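Local atomic coordinates of transcription elongation factor Spt5 (PDB entry 3LPE), a protein that stimulates transcription elongation as the partner of Spt4, its NGN domain being the part that engages RNA polymerase. Residues I12-T17 against K50-V55; R16-Q21 against M70-G75; S31-E36 against E64-G69; V40-A45 against L54-T59. All coordinates share one frame; numbering follows the deposited sequence.

Interaction 1: residues I12-T17 against K50-V55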
# COMPACT_ATOMS: atom_id res chain seq x y z
N ILE A 12 -2.16 5.90 -10.98
CA ILE A 12 -1.45 4.88 -10.23
C ILE A 12 -0.24 4.44 -11.05
O ILE A 12 -0.36 4.24 -12.25
CB ILE A 12 -2.34 3.66 -9.98
CG1 ILE A 12 -3.59 4.08 -9.19
CG2 ILE A 12 -1.58 2.63 -9.17
CD1 ILE A 12 -4.71 3.09 -9.33
N PHE A 13 0.91 4.30 -10.40
CA PHE A 13 2.14 3.90 -11.12
C PHE A 13 2.74 2.66 -10.48
O PHE A 13 2.63 2.46 -9.27
CB PHE A 13 3.17 5.04 -11.08
CG PHE A 13 2.75 6.25 -11.87
CD1 PHE A 13 2.92 6.28 -13.25
CD2 PHE A 13 2.13 7.33 -11.25
CE1 PHE A 13 2.51 7.39 -14.00
CE2 PHE A 13 1.73 8.44 -11.99
CZ PHE A 13 1.92 8.46 -13.36
N ALA A 14 3.37 1.83 -11.31
CA ALA A 14 4.15 0.71 -10.80
C ALA A 14 5.61 1.15 -10.65
O ALA A 14 6.20 1.67 -11.59
CB ALA A 14 4.01 -0.51 -11.73
N VAL A 15 6.15 1.00 -9.44
CA VAL A 15 7.54 1.33 -9.15
C VAL A 15 8.29 -0.00 -9.04
O VAL A 15 7.90 -0.88 -8.28
CB VAL A 15 7.65 2.10 -7.81
CG1 VAL A 15 9.11 2.23 -7.38
CG2 VAL A 15 7.00 3.45 -7.95
N ARG A 16 9.36 -0.16 -9.81
CA ARG A 16 10.10 -1.42 -9.79
C ARG A 16 11.06 -1.46 -8.61
O ARG A 16 11.79 -0.52 -8.37
CB ARG A 16 10.84 -1.65 -11.09
CG ARG A 16 11.59 -2.99 -11.11
CD ARG A 16 12.26 -3.29 -12.44
NE ARG A 16 12.97 -4.57 -12.35
CZ ARG A 16 13.88 -5.00 -13.22
NH1 ARG A 16 14.21 -4.25 -14.25
NH2 ARG A 16 14.47 -6.18 -13.03
N THR A 17 11.08 -2.56 -7.88
CA THR A 17 11.98 -2.66 -6.76
C THR A 17 12.75 -3.95 -6.88
O THR A 17 12.44 -4.77 -7.75
CB THR A 17 11.22 -2.69 -5.42
OG1 THR A 17 10.64 -3.99 -5.23
CG2 THR A 17 10.09 -1.59 -5.40
N LYS A 50 5.71 -9.68 -7.50
CA LYS A 50 7.05 -9.53 -6.94
C LYS A 50 7.90 -8.54 -7.74
O LYS A 50 7.85 -8.52 -8.97
CB LYS A 50 7.73 -10.88 -6.87
CG LYS A 50 6.83 -11.99 -6.38
CD LYS A 50 7.31 -13.33 -6.91
CE LYS A 50 6.16 -14.31 -7.10
NZ LYS A 50 6.51 -15.40 -8.07
N GLY A 51 8.68 -7.73 -7.03
CA GLY A 51 9.56 -6.76 -7.67
C GLY A 51 8.91 -5.44 -8.02
O GLY A 51 9.54 -4.60 -8.67
N TYR A 52 7.67 -5.24 -7.58
CA TYR A 52 6.97 -3.98 -7.86
C TYR A 52 6.10 -3.53 -6.70
O TYR A 52 5.55 -4.33 -5.97
CB TYR A 52 6.07 -4.13 -9.09
CG TYR A 52 6.87 -4.42 -10.32
CD1 TYR A 52 7.20 -5.72 -10.66
CD2 TYR A 52 7.35 -3.39 -11.11
CE1 TYR A 52 7.97 -6.00 -11.77
CE2 TYR A 52 8.13 -3.66 -12.23
CZ TYR A 52 8.43 -4.97 -12.54
OH TYR A 52 9.20 -5.24 -13.64
N VAL A 53 5.99 -2.22 -6.57
CA VAL A 53 5.08 -1.62 -5.60
C VAL A 53 4.22 -0.65 -6.41
O VAL A 53 4.72 0.05 -7.30
CB VAL A 53 5.86 -0.88 -4.48
CG1 VAL A 53 4.92 -0.13 -3.58
CG2 VAL A 53 6.66 -1.90 -3.66
N LEU A 54 2.92 -0.63 -6.12
CA LEU A 54 2.00 0.24 -6.85
C LEU A 54 1.75 1.49 -6.02
O LEU A 54 1.46 1.37 -4.85
CB LEU A 54 0.67 -0.49 -7.05
CG LEU A 54 0.79 -1.76 -7.91
CD1 LEU A 54 -0.56 -2.43 -8.09
CD2 LEU A 54 1.40 -1.46 -9.26
N VAL A 55 1.84 2.67 -6.64
CA VAL A 55 1.75 3.93 -5.91
C VAL A 55 0.65 4.76 -6.54
O VAL A 55 0.72 5.10 -7.71
CB VAL A 55 3.08 4.73 -5.95
CG1 VAL A 55 2.96 6.09 -5.23
CG2 VAL A 55 4.24 3.90 -5.33
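Tyr52 lies against the aliphatic part of Arg16 on one face of the sheet. The two side chains pass at a slant, and the ring plane and the guanidinium plane are 23° apart. Tyr52 CE2 sits 3.6 Å from Arg16 CB, and Tyr52 OH lies beside Arg16 CD. The Arg16 chain is extended, with CG anti to the backbone N (chi1 -178°). This puts Arg16 CG 3.7 Å from Tyr52 CE2. On the same face Leu54 CD2 reaches Ala14 CB at 3.7 Å. Ile86 and Leu89 of helix 83-90 pack on Leu54 there.

The other face carries Phe13, Val15, Val53 and Val55. Val15 CG2 meets Val55 CG2 at 3.8 Å. Farther along, the methyl Thr17 CG2 meets Val53 CG2 at 3.9 Å. Met29 of helix 22-35 and Val63 and Leu66 of helix 60-67 pack over this face, so it belongs to the core.

The backbones fix these pairs. Val15 N donates to Val53 O at 2.7 Å, nearly straight at 174°, and Val53 N returns the bond to Val15 O. Phe13 and Val55 are joined by a second such pair. At the end of the ladder Thr17 N bonds to Gly51 O at 2.7 Å, with the donor above the carbonyl plane. Gly51 has backbone angles that call for glycine. Strands 12-17 and 52-57 are the central pair of the four-stranded antiparallel sheet, and helices packed on such a sheet make up the mixed alpha-and-beta (alpha+beta) fold of the NGN domain.

Interaction 2: residues R16-Q21 against M70-G75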
# COMPACT_ATOMS: atom_id res chain seq x y z
N ARG A 16 9.36 -0.16 -9.81
CA ARG A 16 10.10 -1.42 -9.79
C ARG A 16 11.06 -1.46 -8.61
O ARG A 16 11.79 -0.52 -8.37
CB ARG A 16 10.84 -1.65 -11.09
CG ARG A 16 11.59 -2.99 -11.11
CD ARG A 16 12.26 -3.29 -12.44
NE ARG A 16 12.97 -4.57 -12.35
CZ ARG A 16 13.88 -5.00 -13.22
NH1 ARG A 16 14.21 -4.25 -14.25
NH2 ARG A 16 14.47 -6.18 -13.03
N THR A 17 11.08 -2.56 -7.88
CA THR A 17 11.98 -2.66 -6.76
C THR A 17 12.75 -3.95 -6.88
O THR A 17 12.44 -4.77 -7.75
CB THR A 17 11.22 -2.69 -5.42
OG1 THR A 17 10.64 -3.99 -5.23
CG2 THR A 17 10.09 -1.59 -5.40
N MET A 18 13.70 -4.16 -5.97
CA MET A 18 14.29 -5.46 -5.80
C MET A 18 13.28 -6.46 -5.28
O MET A 18 12.44 -6.16 -4.42
CB MET A 18 15.50 -5.40 -4.87
CG MET A 18 16.60 -4.52 -5.45
SD MET A 18 17.99 -4.51 -4.36
CE MET A 18 18.73 -6.09 -4.82
N VAL A 19 13.37 -7.67 -5.81
CA VAL A 19 12.46 -8.73 -5.42
C VAL A 19 12.64 -9.03 -3.95
O VAL A 19 13.76 -9.21 -3.48
CB VAL A 19 12.67 -10.00 -6.29
CG1 VAL A 19 11.93 -11.19 -5.71
CG2 VAL A 19 12.24 -9.73 -7.73
N GLY A 20 11.54 -9.07 -3.22
CA GLY A 20 11.63 -9.35 -1.80
C GLY A 20 11.71 -8.11 -0.92
O GLY A 20 11.57 -8.20 0.30
N GLN A 21 11.93 -6.95 -1.53
CA GLN A 21 11.98 -5.70 -0.80
C GLN A 21 10.69 -4.88 -0.92
O GLN A 21 10.66 -3.70 -0.58
CB GLN A 21 13.15 -4.84 -1.30
CG GLN A 21 14.52 -5.47 -1.04
CD GLN A 21 14.81 -5.57 0.42
OE1 GLN A 21 14.65 -4.60 1.16
NE2 GLN A 21 15.25 -6.75 0.86
N MET A 70 15.94 6.86 -3.23
CA MET A 70 15.59 5.70 -2.42
C MET A 70 16.36 4.43 -2.84
O MET A 70 16.32 4.04 -4.00
CB MET A 70 14.07 5.44 -2.49
CG MET A 70 13.58 4.36 -1.55
SD MET A 70 11.78 4.28 -1.49
CE MET A 70 11.43 5.74 -0.52
N PRO A 71 17.04 3.78 -1.88
CA PRO A 71 17.77 2.55 -2.23
C PRO A 71 16.82 1.44 -2.68
O PRO A 71 15.65 1.40 -2.27
CB PRO A 71 18.48 2.18 -0.92
CG PRO A 71 18.55 3.47 -0.15
CD PRO A 71 17.31 4.23 -0.50
N ARG A 72 17.33 0.58 -3.56
CA ARG A 72 16.67 -0.67 -3.93
C ARG A 72 15.43 -0.44 -4.81
O ARG A 72 14.65 -1.35 -5.07
CB ARG A 72 16.35 -1.51 -2.70
CG ARG A 72 17.57 -1.77 -1.81
CD ARG A 72 17.19 -2.54 -0.53
NE ARG A 72 18.33 -2.64 0.38
CZ ARG A 72 18.29 -3.23 1.57
NH1 ARG A 72 17.17 -3.78 2.01
NH2 ARG A 72 19.39 -3.27 2.32
N VAL A 73 15.31 0.78 -5.30
CA VAL A 73 14.30 1.11 -6.30
C VAL A 73 14.98 1.33 -7.65
O VAL A 73 15.95 2.08 -7.76
CB VAL A 73 13.51 2.36 -5.89
CG1 VAL A 73 12.61 2.80 -7.02
CG2 VAL A 73 12.69 2.06 -4.63
N ARG A 74 14.46 0.69 -8.69
CA ARG A 74 15.06 0.77 -10.04
C ARG A 74 14.45 1.86 -10.91
O ARG A 74 15.12 2.41 -11.79
CB ARG A 74 14.92 -0.56 -10.76
CG ARG A 74 15.65 -0.62 -12.12
CD ARG A 74 17.15 -0.30 -11.93
NE ARG A 74 17.88 -0.22 -13.21
CZ ARG A 74 17.92 0.85 -14.00
NH1 ARG A 74 17.25 1.96 -13.66
NH2 ARG A 74 18.61 0.82 -15.13
N GLY A 75 13.18 2.17 -10.68
CA GLY A 75 12.55 3.25 -11.42
C GLY A 75 11.04 3.05 -11.53
O GLY A 75 10.46 2.22 -10.84
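Met18 N donates to Arg72 O at 3.1 Å where strand 12-17 runs out beside strand 73-76, the edge of the antiparallel NGN sheet within this chain. Each segment contains a type II beta turn, Met18 to Gln21 and Met70 to Val73. The close part is made by backbone. Arg16 N donates to Gly75 O at 2.8 Å, and Arg74 N donates to Arg16 O at 2.9 Å. Between these bonds and the Met18 bond, Thr17 and Val73 form a non-hydrogen-bonded pair. Val73 CG1 rests 3.7 Å from Arg16 O. Thr17 is the buried residue of the contact, and its side chain packs on Ile25 of helix 22-35.

The outer part is looser and lies at the surface. Met18 crosses Arg72 at a slant, with SD 3.8 Å from Arg72 CG. Arg16 CG and Arg74 CB touch at 4.1 Å, but their guanidinium groups stay apart. These two groups carry like charge and are nearly parallel, with planes 9° apart. Both arginines are exposed, and their nearest charged atoms, Arg16 NH1 and Arg74 NE, are 5.5 Å apart.

Within the first turn, Met18 O takes two donors from opposite faces of its plane, Thr17 OG1 and Gln21 N. The two bonds would restrain the turn that leads into helix 22-35, where Gln21 holds the N-cap position. Gln21 OE1 also accepts from Asn24 ND2. The Arg72 chain is extended from CG to NE and passes Gln21 CG with its CD. Arg72 NH1 then donates to Gln21 OE1 at 2.8 Å, with the oxygen near the guanidinium plane and the nitrogen above the amide plane.

Interaction 3: residues S31-E36 against E64-G69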
# COMPACT_ATOMS: atom_id res chain seq x y z
N SER A 31 6.47 6.74 4.85
CA SER A 31 7.17 7.69 5.70
C SER A 31 7.60 8.93 4.92
O SER A 31 7.38 10.05 5.37
CB SER A 31 8.38 7.02 6.35
OG SER A 31 7.94 5.98 7.19
N ARG A 32 8.21 8.73 3.75
CA ARG A 32 8.67 9.88 2.98
C ARG A 32 7.51 10.72 2.46
O ARG A 32 7.61 11.95 2.36
CB ARG A 32 9.57 9.44 1.82
CG ARG A 32 10.12 10.58 1.00
CD ARG A 32 11.26 10.11 0.11
NE ARG A 32 11.59 11.08 -0.93
CZ ARG A 32 12.36 12.15 -0.75
NH1 ARG A 32 12.88 12.40 0.45
NH2 ARG A 32 12.60 12.97 -1.76
N ALA A 33 6.41 10.07 2.08
CA ALA A 33 5.26 10.78 1.56
C ALA A 33 4.70 11.74 2.63
O ALA A 33 4.42 12.89 2.34
CB ALA A 33 4.18 9.79 1.11
N GLU A 34 4.59 11.25 3.86
CA GLU A 34 4.08 12.06 4.96
C GLU A 34 5.05 13.18 5.31
O GLU A 34 4.67 14.35 5.40
CB GLU A 34 3.77 11.20 6.18
CG GLU A 34 2.60 10.23 5.99
CD GLU A 34 2.10 9.64 7.30
OE1 GLU A 34 2.60 10.05 8.37
OE2 GLU A 34 1.22 8.76 7.26
N LYS A 35 6.32 12.83 5.49
CA LYS A 35 7.34 13.82 5.83
C LYS A 35 7.47 14.93 4.79
O LYS A 35 7.56 16.10 5.14
CB LYS A 35 8.70 13.16 6.08
CG LYS A 35 8.86 12.56 7.49
CD LYS A 35 7.99 11.31 7.70
CE LYS A 35 8.07 10.76 9.13
NZ LYS A 35 9.37 10.11 9.46
N GLU A 36 7.46 14.57 3.51
CA GLU A 36 7.65 15.54 2.42
C GLU A 36 6.33 16.11 1.90
O GLU A 36 6.32 16.91 0.97
CB GLU A 36 8.44 14.91 1.26
CG GLU A 36 9.87 14.49 1.60
CD GLU A 36 10.75 15.67 1.99
OE1 GLU A 36 10.69 16.71 1.29
OE2 GLU A 36 11.50 15.55 2.98
N GLU A 64 8.04 10.49 -8.67
CA GLU A 64 9.45 10.75 -8.92
C GLU A 64 10.12 11.29 -7.67
O GLU A 64 11.22 10.86 -7.32
CB GLU A 64 9.63 11.74 -10.08
CG GLU A 64 9.12 11.25 -11.42
CD GLU A 64 10.09 10.30 -12.11
OE1 GLU A 64 11.06 9.86 -11.45
OE2 GLU A 64 9.88 9.99 -13.31
N GLU A 65 9.45 12.23 -7.00
CA GLU A 65 10.00 12.81 -5.77
C GLU A 65 10.00 11.77 -4.66
O GLU A 65 10.92 11.71 -3.83
CB GLU A 65 9.22 14.05 -5.34
CG GLU A 65 9.87 14.81 -4.19
CD GLU A 65 11.24 15.38 -4.55
OE1 GLU A 65 11.55 15.46 -5.75
OE2 GLU A 65 11.99 15.76 -3.63
N LEU A 66 8.97 10.94 -4.64
CA LEU A 66 8.84 9.90 -3.63
C LEU A 66 10.06 8.95 -3.67
O LEU A 66 10.63 8.61 -2.63
CB LEU A 66 7.54 9.11 -3.86
CG LEU A 66 7.28 7.94 -2.91
CD1 LEU A 66 6.99 8.50 -1.49
CD2 LEU A 66 6.14 7.07 -3.40
N ILE A 67 10.47 8.55 -4.87
CA ILE A 67 11.49 7.50 -4.96
C ILE A 67 12.88 8.10 -5.12
O ILE A 67 13.87 7.39 -5.18
CB ILE A 67 11.23 6.51 -6.14
CG1 ILE A 67 11.32 7.21 -7.50
CG2 ILE A 67 9.91 5.79 -5.99
CD1 ILE A 67 11.38 6.23 -8.71
N LYS A 68 12.94 9.43 -5.21
CA LYS A 68 14.21 10.11 -5.44
C LYS A 68 15.27 9.69 -4.42
O LYS A 68 15.13 9.95 -3.22
CB LYS A 68 14.00 11.62 -5.41
CG LYS A 68 15.20 12.45 -5.84
CD LYS A 68 14.81 13.92 -5.95
CE LYS A 68 16.02 14.82 -6.09
NZ LYS A 68 15.65 16.25 -5.92
N GLY A 69 16.32 9.01 -4.90
CA GLY A 69 17.42 8.61 -4.04
C GLY A 69 17.12 7.46 -3.09
O GLY A 69 17.94 7.11 -2.24
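Arg32 CG stands anti to the backbone N (chi1 -178°), and the chain stays extended from CG to NE, which carries the side chain straight across to the end of helix 60-67. Chi4 (82°) turns CZ out of the line of the extended chain, and NE and NH2 both face Glu65 O. Both nitrogens grip that one oxygen side-on. The NE bond to Glu65 O is 3.0 Å and the NH2 bond to Glu65 O is 2.9 Å. The oxygen lies almost in the guanidinium plane. Arg32 NE also makes a weak, bent bond to Leu66 O at 3.1 Å.

Glu65 O, near the C-terminal part of helix 60-67, has a weak bond from Lys68 N, and the arginine adds two stronger ones. The positive charge of Arg32 would suit the negative end of the helix dipole. The contact ties together helices 22-35 and 60-67, which pack on one side of the NGN sheet.

The Glu65 side chain reaches Arg32 as well, and its OE2 forms a long salt bridge to Arg32 NH2 at 3.4 Å. The two side chains meet at about a right angle, with carboxylate and guanidinium planes 37° apart. Lys68 O lies over one guanidinium face, toward the rim, and Glu36 CG lies over the opposite face.

Deeper in, Leu66 CD1 touches Ala33 CB at 4.0 Å. Met29 and Leu38 also pack against Leu66. Ala33 touches Ile34 of the neighbouring Spt4 chain, and Glu34 OE2 forms a salt bridge to Lys50 of that chain.

Interaction 4: residues V40-A45 against L54-T59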
# COMPACT_ATOMS: atom_id res chain seq x y z
N VAL A 40 0.65 11.56 -2.37
CA VAL A 40 0.61 10.11 -2.52
C VAL A 40 -0.50 9.61 -1.61
O VAL A 40 -0.53 9.93 -0.42
CB VAL A 40 1.96 9.48 -2.10
CG1 VAL A 40 1.89 7.96 -2.12
CG2 VAL A 40 3.09 9.98 -3.01
N TYR A 41 -1.42 8.83 -2.17
CA TYR A 41 -2.63 8.46 -1.44
C TYR A 41 -2.65 7.03 -0.93
O TYR A 41 -3.25 6.75 0.11
CB TYR A 41 -3.84 8.72 -2.32
CG TYR A 41 -3.85 10.10 -2.90
CD1 TYR A 41 -3.65 11.22 -2.09
CD2 TYR A 41 -4.10 10.31 -4.25
CE1 TYR A 41 -3.67 12.51 -2.62
CE2 TYR A 41 -4.13 11.58 -4.79
CZ TYR A 41 -3.92 12.69 -3.97
OH TYR A 41 -3.96 13.96 -4.51
N SER A 42 -2.01 6.12 -1.65
CA SER A 42 -1.91 4.75 -1.17
C SER A 42 -0.75 4.05 -1.85
O SER A 42 -0.26 4.52 -2.87
CB SER A 42 -3.22 3.96 -1.38
OG SER A 42 -3.39 3.62 -2.74
N ILE A 43 -0.30 2.96 -1.24
CA ILE A 43 0.84 2.20 -1.71
C ILE A 43 0.46 0.74 -1.55
O ILE A 43 -0.03 0.34 -0.50
CB ILE A 43 2.10 2.50 -0.89
CG1 ILE A 43 2.44 3.99 -0.95
CG2 ILE A 43 3.32 1.74 -1.44
CD1 ILE A 43 3.29 4.43 0.22
N LEU A 44 0.64 -0.05 -2.60
CA LEU A 44 0.15 -1.43 -2.54
C LEU A 44 1.27 -2.40 -2.92
O LEU A 44 1.88 -2.27 -4.00
CB LEU A 44 -1.05 -1.59 -3.49
CG LEU A 44 -1.49 -3.00 -3.83
CD1 LEU A 44 -2.30 -3.56 -2.71
CD2 LEU A 44 -2.28 -3.03 -5.12
N ALA A 45 1.54 -3.36 -2.04
CA ALA A 45 2.54 -4.38 -2.29
C ALA A 45 1.86 -5.73 -2.21
O ALA A 45 1.55 -6.21 -1.13
CB ALA A 45 3.69 -4.29 -1.27
N LEU A 54 2.92 -0.63 -6.12
CA LEU A 54 2.00 0.24 -6.85
C LEU A 54 1.75 1.49 -6.02
O LEU A 54 1.46 1.37 -4.85
CB LEU A 54 0.67 -0.49 -7.05
CG LEU A 54 0.79 -1.76 -7.91
CD1 LEU A 54 -0.56 -2.43 -8.09
CD2 LEU A 54 1.40 -1.46 -9.26
N VAL A 55 1.84 2.67 -6.64
CA VAL A 55 1.75 3.93 -5.91
C VAL A 55 0.65 4.76 -6.54
O VAL A 55 0.72 5.10 -7.71
CB VAL A 55 3.08 4.73 -5.95
CG1 VAL A 55 2.96 6.09 -5.23
CG2 VAL A 55 4.24 3.90 -5.33
N GLU A 56 -0.38 5.05 -5.76
CA GLU A 56 -1.47 5.93 -6.19
C GLU A 56 -1.12 7.38 -5.80
O GLU A 56 -0.89 7.69 -4.61
CB GLU A 56 -2.77 5.47 -5.53
CG GLU A 56 -4.04 6.19 -6.02
CD GLU A 56 -5.27 5.76 -5.25
OE1 GLU A 56 -6.39 5.96 -5.77
OE2 GLU A 56 -5.13 5.21 -4.15
N ALA A 57 -1.05 8.25 -6.79
CA ALA A 57 -0.61 9.63 -6.58
C ALA A 57 -1.30 10.59 -7.54
O ALA A 57 -1.88 10.18 -8.54
CB ALA A 57 0.91 9.73 -6.74
N GLU A 58 -1.24 11.88 -7.22
CA GLU A 58 -1.88 12.89 -8.05
C GLU A 58 -1.17 13.06 -9.38
O GLU A 58 -1.81 13.22 -10.42
CB GLU A 58 -1.89 14.23 -7.33
CG GLU A 58 -2.82 15.25 -8.00
CD GLU A 58 -4.24 14.74 -8.17
OE1 GLU A 58 -4.71 13.97 -7.30
OE2 GLU A 58 -4.89 15.11 -9.17
N THR A 59 0.17 13.04 -9.35
CA THR A 59 0.96 13.23 -10.57
C THR A 59 2.13 12.29 -10.60
O THR A 59 2.53 11.77 -9.57
CB THR A 59 1.54 14.66 -10.62
OG1 THR A 59 2.58 14.80 -9.64
CG2 THR A 59 0.45 15.69 -10.37
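Tyr41 N and Glu56 O are joined by a 2.7 Å bond at a classic beta bulge in the hairpin of strands 40-45 and 52-57. Tyr41 and Ser42 both face Glu56 there, and the register shifts by one residue.

Toward Ala45 the ladder continues with Glu56 N donating to Ser42 O. Leu44 and Leu54 exchange two bonds, and Leu54 N to Leu44 O is almost straight at 178°.

Apolar contacts differ between the faces. Val40 CG1 meets Val55 CG1 at 3.8 Å, beneath Ala33 of helix 22-35 and Leu66 of helix 60-67. On the other face Leu44 and Leu54 lie side by side and point the same way. Their methyls, Leu44 CD2 and Leu54 CD1, are tight at 3.5 Å, and Ile86 of helix 83-90 also packs on Leu44.

Two polar side chains, Ser42 and Glu56, meet at the Spt4 interface. Ser42 OG donates to Glu56 OE2 at 2.7 Å on the anti side of the carboxylate. The buried carboxylate also takes Ser39 OG at OE2 and Glu40 N at OE1, both of the Spt4 chain. Strand 40-45 pairs antiparallel with a strand of Spt4, so the sheet continues across the heterodimer. At the far end of the hairpin, Tyr41 OH donates to Glu58 OE1 at 2.9 Å. That oxygen lies near the ring plane, at the edge of the tyrosine.

From the N terminus, strand 12-17 enters two contacts. Interaction 1 closes the loop to strand 52-57, and interaction 2 closes a longer one to strand 73-76; the two share Arg16 and Thr17. Helix 22-35 follows, and interaction 3 joins its end to the end of helix 60-67. That loop crosses interaction 1 and is nested inside interaction 2. Interaction 4, the hairpin, is nested inside both interactions 2 and 3, and shares Leu54 and Val55 with interaction 1. Interactions 4, 1 and 2 build the sheet from strand 40-45 across to strand 73-76. Interaction 3 joins the helices above it, where Leu66 packs on Val55 and Ile67 on Val73.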